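PDB 3L7Y: uncharacterized protein from Streptococcus mutans, which probably acts as a magnesium-dependent phosphatase of the haloacid dehalogenase-like superfamily, and binds a magnesium ion. Local coordinates for residues A[80-85]-A[105-110]; A[116-121]-A[208-213]. One frame throughout, in Å; residues are numbered along the deposited sequence.

Overall arrangement
Interaction 1 belongs to the core domain of this haloacid dehalogenase-like protein, where the start of helix 82-86 packs on strand 105-108. Interaction 2 lies in the cap, where the chain entering helix 120-133 meets edge strand 210-214. Their centres are 19 Å apart and their nearest atoms about 5 Å, without touching. The chain links them in series: strand 105-108 turns back as strand 111-115, which leads out of the core sheet into 116-121. The magnesium ion, bound by Asp43, Asp45 and Asp252, lies outside both contacts. Still, 80-85 has a tie to that site, since Asn80 ND2 hydrogen-bonds OD2 of the metal ligand Asp45.

Interaction 1: residues A[80-85]-A[105-110]; sequences NPYRQL and NIISKN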
loop_
_atom_site.group_PDB
_atom_site.type_symbol
_atom_site.label_atom_id
_atom_site.label_comp_id
_atom_site.label_asym_id
_atom_site.label_seq_id
_atom_site.Cartn_x
_atom_site.Cartn_y
_atom_site.Cartn_z
ATOM N N ASN A 80 -1.767 3.139 0.799
ATOM C CA ASN A 80 -2.431 4.453 0.820
ATOM C C ASN A 80 -3.005 4.837 -0.536
ATOM O O ASN A 80 -2.584 4.299 -1.573
ATOM C CB ASN A 80 -1.465 5.555 1.289
ATOM C CG ASN A 80 -0.830 5.239 2.634
ATOM O OD1 ASN A 80 -1.394 4.507 3.448
ATOM N ND2 ASN A 80 0.348 5.781 2.865
ATOM N N PRO A 81 -3.968 5.771 -0.539
ATOM C CA PRO A 81 -4.559 6.181 -1.811
ATOM C C PRO A 81 -3.564 6.989 -2.614
ATOM O O PRO A 81 -2.677 7.639 -2.049
ATOM C CB PRO A 81 -5.748 7.063 -1.380
ATOM C CG PRO A 81 -6.047 6.631 0.040
ATOM C CD PRO A 81 -4.665 6.376 0.608
ATOM N N TYR A 82 -3.712 6.947 -3.928
ATOM C CA TYR A 82 -2.835 7.682 -4.821
ATOM C C TYR A 82 -2.760 9.163 -4.452
ATOM O O TYR A 82 -1.677 9.744 -4.420
ATOM C CB TYR A 82 -3.306 7.511 -6.263
ATOM C CG TYR A 82 -2.822 8.589 -7.202
ATOM C CD1 TYR A 82 -3.706 9.516 -7.739
ATOM C CD2 TYR A 82 -1.473 8.681 -7.551
ATOM C CE1 TYR A 82 -3.259 10.511 -8.607
ATOM C CE2 TYR A 82 -1.013 9.658 -8.411
ATOM C CZ TYR A 82 -1.909 10.574 -8.939
ATOM O OH TYR A 82 -1.451 11.545 -9.795
ATOM N N ARG A 83 -3.901 9.776 -4.154
ATOM C CA ARG A 83 -3.961 11.181 -3.857
ATOM C C ARG A 83 -3.071 11.516 -2.686
ATOM O O ARG A 83 -2.525 12.566 -2.638
ATOM C CB ARG A 83 -5.389 11.674 -3.574
ATOM C CG ARG A 83 -6.234 11.854 -4.799
ATOM C CD ARG A 83 -7.720 12.275 -4.445
ATOM N NE ARG A 83 -8.555 11.904 -5.551
ATOM C CZ ARG A 83 -8.415 12.456 -6.729
ATOM N NH1 ARG A 83 -7.512 13.379 -6.886
ATOM N NH2 ARG A 83 -9.160 12.105 -7.748
ATOM N N GLN A 84 -2.925 10.602 -1.754
ATOM C CA GLN A 84 -2.093 10.850 -0.586
ATOM C C GLN A 84 -0.622 10.586 -0.929
ATOM O O GLN A 84 0.269 11.237 -0.387
ATOM C CB GLN A 84 -2.560 10.012 0.613
ATOM C CG GLN A 84 -1.750 10.229 1.892
ATOM C CD GLN A 84 -0.521 9.317 1.995
ATOM O OE1 GLN A 84 -0.010 8.811 0.991
ATOM N NE2 GLN A 84 -0.048 9.105 3.219
ATOM N N LEU A 85 -0.367 9.648 -1.840
ATOM C CA LEU A 85 1.018 9.326 -2.197
ATOM C C LEU A 85 1.704 10.417 -3.007
ATOM O O LEU A 85 2.919 10.603 -2.905
ATOM C CB LEU A 85 1.099 8.007 -2.958
ATOM C CG LEU A 85 0.716 6.776 -2.147
ATOM C CD1 LEU A 85 0.431 5.616 -3.071
ATOM C CD2 LEU A 85 1.811 6.445 -1.152
ATOM N N ASN A 105 -5.302 0.453 -7.703
ATOM C CA ASN A 105 -5.167 1.726 -8.422
ATOM C C ASN A 105 -3.735 1.997 -8.805
ATOM O O ASN A 105 -2.868 2.114 -7.935
ATOM C CB ASN A 105 -5.725 2.886 -7.592
ATOM C CG ASN A 105 -5.982 4.145 -8.415
ATOM O OD1 ASN A 105 -5.953 5.257 -7.877
ATOM N ND2 ASN A 105 -6.235 3.985 -9.711
ATOM N N ILE A 106 -3.488 2.080 -10.110
ATOM C CA ILE A 106 -2.149 2.360 -10.628
ATOM C C ILE A 106 -2.150 3.581 -11.536
ATOM O O ILE A 106 -2.937 3.673 -12.489
ATOM C CB ILE A 106 -1.549 1.157 -11.387
ATOM C CG1 ILE A 106 -1.599 -0.109 -10.522
ATOM C CG2 ILE A 106 -0.112 1.449 -11.789
ATOM C CD1 ILE A 106 -1.063 -1.347 -11.217
ATOM N N ILE A 107 -1.268 4.526 -11.217
ATOM C CA ILE A 107 -1.061 5.725 -12.018
ATOM C C ILE A 107 0.395 5.782 -12.478
ATOM O O ILE A 107 1.300 5.435 -11.721
ATOM C CB ILE A 107 -1.391 7.000 -11.209
ATOM C CG1 ILE A 107 -2.909 7.250 -11.172
ATOM C CG2 ILE A 107 -0.728 8.221 -11.829
ATOM C CD1 ILE A 107 -3.706 6.233 -10.393
ATOM N N SER A 108 0.624 6.171 -13.727
ATOM C CA SER A 108 1.992 6.400 -14.210
ATOM C C SER A 108 2.020 7.641 -15.089
ATOM O O SER A 108 1.095 7.885 -15.856
ATOM C CB SER A 108 2.527 5.192 -14.976
ATOM O OG SER A 108 3.871 5.413 -15.383
ATOM N N LYS A 109 3.068 8.441 -14.957
ATOM C CA LYS A 109 3.163 9.680 -15.715
ATOM C C LYS A 109 1.909 10.549 -15.519
ATOM O O LYS A 109 1.433 11.197 -16.444
ATOM C CB LYS A 109 3.392 9.373 -17.196
ATOM C CG LYS A 109 4.631 8.503 -17.458
ATOM C CD LYS A 109 5.892 9.160 -16.908
ATOM C CE LYS A 109 7.073 8.199 -16.877
ATOM N NZ LYS A 109 7.518 7.782 -18.237
ATOM N N ASN A 110 1.374 10.540 -14.309
ATOM C CA ASN A 110 0.259 11.408 -13.977
ATOM C C ASN A 110 -1.009 10.998 -14.708
ATOM O O ASN A 110 -1.927 11.800 -14.830
ATOM C CB ASN A 110 0.605 12.871 -14.297
ATOM C CG ASN A 110 -0.308 13.857 -13.606
ATOM O OD1 ASN A 110 -0.645 14.900 -14.167
ATOM N ND2 ASN A 110 -0.719 13.537 -12.387
HETATM O O HOH W 1 -5.915 5.575 -4.954
HETATM O O HOH W 2 0.925 11.970 -10.538
HETATM O O HOH W 3 -3.066 11.982 -11.974
#
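Tyr82 turns CG anti to its own N (chi1 159°), which carries the ring across to strand 105-108, and Ile107 holds CG1 beside its N (chi1 -80°), so that this methylene, with CG2 next to it, faces the ring. Ile107 CG1 lies over the centre of one face of the Tyr82 ring, 3.9 Å from the centroid and almost exactly on the ring normal, a CH-pi contact. Ile107 CG2 sits further toward the phenol end, 3.7 Å from Tyr82 CE2. Phe98 of strand 97-100 adds an edge-to-face ring contact to Tyr82. In this Rossmann-like core the helix begins just after strand 73-77, with Pro81 as N-cap, and packs beside the antiparallel strands at one end of the sheet. Waters bridge both ends of Tyr82. At the backbone, water 1 accepts from Tyr82 N at 2.8 Å and donates to Asn105 OD1 at 2.9 Å, while Asn105 ND2 is bonded to Ile114 O. At the phenol, water 2 lies in the ring plane, contacts Tyr82 OH and accepts from Asn110 ND2 at 2.9 Å. Water 3 lies 2.7 Å from Tyr82 OH and reaches Asn110 O through a weak bond.

Interaction 2: residues A[116-121]-A[208-213]; sequences VFQQRE and QRLVGT
Leu210 and Gln118 meet at a slant: the isobutyl group of the leucine comes up against the far half of the glutamine chain. Leu210 carries the contact with one methyl, CD2, which lies 4.0 Å from Gln118 CG and 3.7 Å from Gln118 CD. The glutamine gets there by stretching out: CG stands beside the backbone N (chi1 -70°) and the chain is extended beyond it, so that the amide end advances although the residue's first side-chain bond is not aimed at Leu210. A leucine methyl thus rests on the amide end and the CG methylene of the glutamine; the contact is van der Waals, no hydrogen bond crosses between 116-121 and 208-213, and both residues are buried. A second, looser approach is made by the exposed Arg209 and Gln119. Arg209 bends at CG and then runs straight through CD, bringing its guanidinium obliquely toward the aliphatic part of Gln119, with Arg209 NH1 4.4 Å from Gln119 CG. The charge of Arg209 is answered by Asp122, in the first turn of helix 120-133, which forms a salt bridge with NH1; Glu121 OE2 stands 5.0 Å from Arg209 NH1 and may add to the favourable field. The segment entering helix 120-133, with Gln119 as N-cap, thus packs against edge strand 210-214 of the mixed cap sheet, as in haloacid dehalogenase-like hydrolases with an inserted cap; Leu210 also touches Asp122 and Ile126 of that helix and Ile222 of neighbouring strand 219-224, while Gln118 reaches Ile123 and Thr224.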
loop_
_atom_site.group_PDB
_atom_site.type_symbol
_atom_site.label_atom_id
_atom_site.label_comp_id
_atom_site.label_asym_id
_atom_site.label_seq_id
_atom_site.Cartn_x
_atom_site.Cartn_y
_atom_site.Cartn_z
ATOM N N VAL A 116 -9.419 -0.549 -10.322
ATOM C CA VAL A 116 -10.368 -1.614 -10.077
ATOM C C VAL A 116 -11.155 -1.295 -8.817
ATOM O O VAL A 116 -10.592 -1.087 -7.733
ATOM C CB VAL A 116 -9.670 -2.990 -9.976
ATOM C CG1 VAL A 116 -10.677 -4.087 -9.686
ATOM C CG2 VAL A 116 -8.923 -3.294 -11.259
ATOM N N PHE A 117 -12.468 -1.238 -8.970
ATOM C CA PHE A 117 -13.339 -0.908 -7.847
ATOM C C PHE A 117 -14.016 -2.145 -7.308
ATOM O O PHE A 117 -14.204 -3.135 -8.023
ATOM C CB PHE A 117 -14.368 0.148 -8.259
ATOM C CG PHE A 117 -13.755 1.465 -8.632
ATOM C CD1 PHE A 117 -13.779 1.913 -9.943
ATOM C CD2 PHE A 117 -13.139 2.250 -7.673
ATOM C CE1 PHE A 117 -13.214 3.135 -10.283
ATOM C CE2 PHE A 117 -12.567 3.469 -8.004
ATOM C CZ PHE A 117 -12.603 3.910 -9.314
ATOM N N GLN A 118 -14.351 -2.115 -6.027
ATOM C CA GLN A 118 -15.030 -3.251 -5.430
ATOM C C GLN A 118 -16.516 -3.149 -5.761
ATOM O O GLN A 118 -17.015 -2.060 -6.026
ATOM C CB GLN A 118 -14.750 -3.319 -3.918
ATOM C CG GLN A 118 -13.284 -3.715 -3.638
ATOM C CD GLN A 118 -12.853 -3.574 -2.190
ATOM O OE1 GLN A 118 -11.916 -4.248 -1.743
ATOM N NE2 GLN A 118 -13.508 -2.702 -1.458
ATOM N N GLN A 119 -17.210 -4.279 -5.772
ATOM C CA GLN A 119 -18.640 -4.298 -6.077
ATOM C C GLN A 119 -19.473 -3.834 -4.888
ATOM O O GLN A 119 -19.310 -4.345 -3.788
ATOM C CB GLN A 119 -19.052 -5.710 -6.480
ATOM C CG GLN A 119 -18.344 -6.218 -7.718
ATOM C CD GLN A 119 -18.800 -5.498 -8.968
ATOM O OE1 GLN A 119 -19.962 -5.097 -9.076
ATOM N NE2 GLN A 119 -17.891 -5.328 -9.924
ATOM N N ARG A 120 -20.372 -2.871 -5.102
ATOM C CA ARG A 120 -21.188 -2.339 -4.008
ATOM C C ARG A 120 -21.815 -3.453 -3.166
ATOM O O ARG A 120 -21.858 -3.362 -1.945
ATOM C CB ARG A 120 -22.302 -1.402 -4.524
ATOM C CG ARG A 120 -21.793 -0.202 -5.339
ATOM C CD ARG A 120 -22.878 0.879 -5.534
ATOM N NE ARG A 120 -22.566 2.099 -4.799
ATOM C CZ ARG A 120 -23.293 2.591 -3.808
ATOM N NH1 ARG A 120 -24.392 1.975 -3.423
ATOM N NH2 ARG A 120 -22.922 3.705 -3.203
ATOM N N GLU A 121 -22.305 -4.495 -3.828
ATOM C CA GLU A 121 -22.981 -5.597 -3.130
ATOM C C GLU A 121 -22.009 -6.311 -2.191
ATOM O O GLU A 121 -22.384 -6.735 -1.105
ATOM C CB GLU A 121 -23.553 -6.597 -4.136
ATOM C CG GLU A 121 -22.543 -7.083 -5.188
ATOM C CD GLU A 121 -22.511 -6.244 -6.480
ATOM O OE1 GLU A 121 -22.672 -5.000 -6.425
ATOM O OE2 GLU A 121 -22.303 -6.840 -7.564
ATOM N N GLN A 208 -14.335 -14.975 -2.646
ATOM C CA GLN A 208 -13.652 -14.972 -3.926
ATOM C C GLN A 208 -13.332 -13.555 -4.396
ATOM O O GLN A 208 -12.531 -13.360 -5.313
ATOM C CB GLN A 208 -14.476 -15.696 -4.979
ATOM C CG GLN A 208 -15.334 -14.781 -5.803
ATOM C CD GLN A 208 -15.783 -15.451 -7.072
ATOM O OE1 GLN A 208 -16.305 -14.808 -7.987
ATOM N NE2 GLN A 208 -15.574 -16.763 -7.144
ATOM N N ARG A 209 -13.961 -12.576 -3.758
ATOM C CA ARG A 209 -13.858 -11.178 -4.162
ATOM C C ARG A 209 -13.033 -10.342 -3.184
ATOM O O ARG A 209 -12.307 -9.451 -3.602
ATOM C CB ARG A 209 -15.253 -10.560 -4.272
ATOM C CG ARG A 209 -16.213 -11.327 -5.164
ATOM C CD ARG A 209 -16.131 -10.843 -6.597
ATOM N NE ARG A 209 -17.040 -11.591 -7.458
ATOM C CZ ARG A 209 -18.354 -11.386 -7.509
ATOM N NH1 ARG A 209 -18.911 -10.455 -6.746
ATOM N NH2 ARG A 209 -19.111 -12.111 -8.323
ATOM N N LEU A 210 -13.175 -10.602 -1.883
ATOM C CA LEU A 210 -12.566 -9.743 -0.863
ATOM C C LEU A 210 -11.655 -10.496 0.087
ATOM O O LEU A 210 -11.997 -11.572 0.573
ATOM C CB LEU A 210 -13.644 -9.012 -0.047
ATOM C CG LEU A 210 -14.676 -8.156 -0.805
ATOM C CD1 LEU A 210 -15.720 -7.601 0.167
ATOM C CD2 LEU A 210 -13.991 -7.035 -1.596
ATOM N N VAL A 211 -10.499 -9.908 0.371
ATOM C CA VAL A 211 -9.552 -10.528 1.269
ATOM C C VAL A 211 -8.811 -9.468 2.076
ATOM O O VAL A 211 -8.557 -8.365 1.590
ATOM C CB VAL A 211 -8.552 -11.431 0.482
ATOM C CG1 VAL A 211 -7.452 -10.582 -0.153
ATOM C CG2 VAL A 211 -7.960 -12.514 1.385
ATOM N N GLY A 212 -8.488 -9.798 3.321
ATOM C CA GLY A 212 -7.748 -8.890 4.179
ATOM C C GLY A 212 -6.248 -9.081 4.025
ATOM O O GLY A 212 -5.761 -10.188 3.746
ATOM N N THR A 213 -5.507 -7.994 4.195
ATOM C CA THR A 213 -4.060 -8.076 4.185
ATOM C C THR A 213 -3.585 -7.116 5.260
ATOM O O THR A 213 -4.060 -5.990 5.325
ATOM C CB THR A 213 -3.491 -7.687 2.803
ATOM O OG1 THR A 213 -2.062 -7.859 2.785
ATOM C CG2 THR A 213 -3.851 -6.227 2.459
#